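Long-range contact in actva-orf6 monooxygenase (Streptomyces coelicolor, PDB 1N5S), which probably oxidises an aromatic polyketide intermediate of actinorhodin biosynthesis, as a small dimeric monooxygenase of the ABM family: residues A12-P17 against V59-Q64. Sequence-based numbering, arbitrary orientation.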
loop_
_atom_site.group_PDB
_atom_site.type_symbol
_atom_site.label_atom_id
_atom_site.label_comp_id
_atom_site.label_asym_id
_atom_site.label_seq_id
_atom_site.Cartn_x
_atom_site.Cartn_y
_atom_site.Cartn_z
ATOM N N ALA A 12 -5.472 5.600 1.058
ATOM C CA ALA A 12 -6.063 4.793 2.127
ATOM C C ALA A 12 -5.562 3.351 1.887
ATOM O O ALA A 12 -5.565 2.879 0.733
ATOM C CB ALA A 12 -7.598 4.893 2.059
ATOM N N VAL A 13 -5.107 2.691 2.951
ATOM C CA VAL A 13 -4.676 1.302 2.917
ATOM C C VAL A 13 -5.653 0.582 3.828
ATOM O O VAL A 13 -5.796 0.833 5.032
ATOM C CB VAL A 13 -3.222 1.020 3.320
ATOM C CG1 VAL A 13 -3.004 -0.494 3.316
ATOM C CG2 VAL A 13 -2.277 1.737 2.388
ATOM N N VAL A 14 -6.528 -0.252 3.232
ATOM C CA VAL A 14 -7.597 -0.930 3.962
ATOM C C VAL A 14 -7.317 -2.452 4.046
ATOM O O VAL A 14 -7.207 -3.019 3.009
ATOM C CB VAL A 14 -9.017 -0.725 3.401
ATOM C CG1 VAL A 14 -10.076 -1.227 4.356
ATOM C CG2 VAL A 14 -9.250 0.808 3.199
ATOM N N THR A 15 -7.347 -2.998 5.230
ATOM C CA THR A 15 -7.000 -4.444 5.429
ATOM C C THR A 15 -8.260 -5.085 5.873
ATOM O O THR A 15 -8.902 -4.750 6.896
ATOM C CB THR A 15 -5.866 -4.631 6.434
ATOM O OG1 THR A 15 -4.716 -3.903 5.953
ATOM C CG2 THR A 15 -5.513 -6.110 6.590
ATOM N N PHE A 16 -8.604 -6.189 5.193
ATOM C CA PHE A 16 -9.791 -6.986 5.472
ATOM C C PHE A 16 -9.320 -8.366 5.956
ATOM O O PHE A 16 -8.704 -9.088 5.190
ATOM C CB PHE A 16 -10.567 -7.202 4.135
ATOM C CG PHE A 16 -11.149 -5.978 3.468
ATOM C CD1 PHE A 16 -10.390 -5.097 2.720
ATOM C CD2 PHE A 16 -12.505 -5.738 3.557
ATOM C CE1 PHE A 16 -10.952 -3.967 2.098
ATOM C CE2 PHE A 16 -13.075 -4.633 2.938
ATOM C CZ PHE A 16 -12.341 -3.746 2.215
ATOM N N PRO A 17 -9.607 -8.741 7.197
ATOM C CA PRO A 17 -9.165 -9.996 7.790
ATOM C C PRO A 17 -10.133 -11.114 7.428
ATOM O O PRO A 17 -11.368 -10.986 7.473
ATOM C CB PRO A 17 -9.292 -9.760 9.283
ATOM C CG PRO A 17 -10.408 -8.750 9.414
ATOM C CD PRO A 17 -10.366 -7.904 8.170
ATOM N N VAL A 59 -7.008 -9.418 2.835
ATOM C CA VAL A 59 -7.093 -8.794 1.539
ATOM C C VAL A 59 -6.749 -7.311 1.813
ATOM O O VAL A 59 -7.280 -6.804 2.756
ATOM C CB VAL A 59 -8.472 -8.916 0.867
ATOM C CG1 VAL A 59 -8.566 -8.008 -0.388
ATOM C CG2 VAL A 59 -8.552 -10.331 0.329
ATOM N N VAL A 60 -5.830 -6.784 1.048
ATOM C CA VAL A 60 -5.394 -5.397 1.337
ATOM C C VAL A 60 -5.715 -4.584 0.098
ATOM O O VAL A 60 -5.309 -4.900 -1.044
ATOM C CB VAL A 60 -3.900 -5.406 1.671
ATOM C CG1 VAL A 60 -3.520 -3.919 1.832
ATOM C CG2 VAL A 60 -3.554 -6.085 2.992
ATOM N N ASN A 61 -6.371 -3.414 0.327
ATOM C CA ASN A 61 -6.635 -2.463 -0.745
ATOM C C ASN A 61 -5.719 -1.247 -0.599
ATOM O O ASN A 61 -5.683 -0.659 0.483
ATOM C CB ASN A 61 -8.134 -2.037 -0.607
ATOM C CG ASN A 61 -8.533 -0.897 -1.524
ATOM O OD1 ASN A 61 -7.884 -0.622 -2.510
ATOM N ND2 ASN A 61 -9.645 -0.225 -1.160
ATOM N N TYR A 62 -4.963 -0.938 -1.619
ATOM C CA TYR A 62 -4.145 0.300 -1.656
ATOM C C TYR A 62 -4.902 1.205 -2.643
ATOM O O TYR A 62 -5.046 0.886 -3.836
ATOM C CB TYR A 62 -2.745 -0.007 -2.161
ATOM C CG TYR A 62 -1.870 1.218 -2.345
ATOM C CD1 TYR A 62 -1.208 1.702 -1.224
ATOM C CD2 TYR A 62 -1.705 1.799 -3.596
ATOM C CE1 TYR A 62 -0.360 2.841 -1.378
ATOM C CE2 TYR A 62 -0.874 2.931 -3.749
ATOM C CZ TYR A 62 -0.256 3.417 -2.626
ATOM O OH TYR A 62 0.559 4.545 -2.748
ATOM N N ALA A 63 -5.457 2.312 -2.124
ATOM C CA ALA A 63 -6.276 3.214 -2.943
ATOM C C ALA A 63 -5.689 4.612 -3.046
ATOM O O ALA A 63 -5.296 5.212 -2.027
ATOM C CB ALA A 63 -7.634 3.344 -2.228
ATOM N N GLN A 64 -5.574 5.090 -4.271
ATOM C CA GLN A 64 -5.011 6.436 -4.513
ATOM C C GLN A 64 -6.134 7.432 -4.820
ATOM O O GLN A 64 -7.089 7.140 -5.519
ATOM C CB GLN A 64 -4.159 6.408 -5.784
ATOM C CG GLN A 64 -2.934 5.482 -5.687
ATOM C CD GLN A 64 -2.293 5.274 -7.048
ATOM O OE1 GLN A 64 -2.992 5.007 -8.048
ATOM N NE2 GLN A 64 -0.962 5.381 -7.182
#
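The ring of Phe16 turns its edge to the neighbouring strand: Val59 O lies in the ring plane, 3.5 Å from Phe16 CD1, and Asn61 CB stands near that plane further along, by CE1. The aromatic ring of Tyr62 is met obliquely, with Val13 CG2 3.8 Å from its CD1. Both rings belong to the two central strands of the four-stranded antiparallel sheet of a ferredoxin-like subunit, two of which pair in the dimeric alpha-beta barrel fold. Ala12, Val14, Phe16, Val59, Asn61 and Ala63 occupy the face whose Phe16 and Val59 pack on Leu27 of helix 21-31. The side chain of Asn61 also comes within about 3 Å (nearest atoms) of a bound polyethylene glycol ether, probably from the crystallisation liquor, which may mark a pocket. Val13, Thr15, Val60 and Tyr62 line the face turned to the second subunit; there Tyr62 stacks on Tyr62 of the second subunit, and its OH hydrogen-bonds to His51 NE2 of that subunit. With Val13 CG1 anti to the backbone N (chi1 176°), CG2 is the branch turned to Tyr62. Three hydrogen-bonded pairs, Ala12-Ala63, Val14-Asn61 and Phe16-Val59, join the backbones through six bonds. Val14 O accepts the Asn61 N-H at 2.8 Å, almost straight at 173°. On the face of Tyr62, Val13 CG1 meets Val60 CG1 at 3.8 Å, while Val60 CG2 lies 3.9 Å from Thr15 OG1.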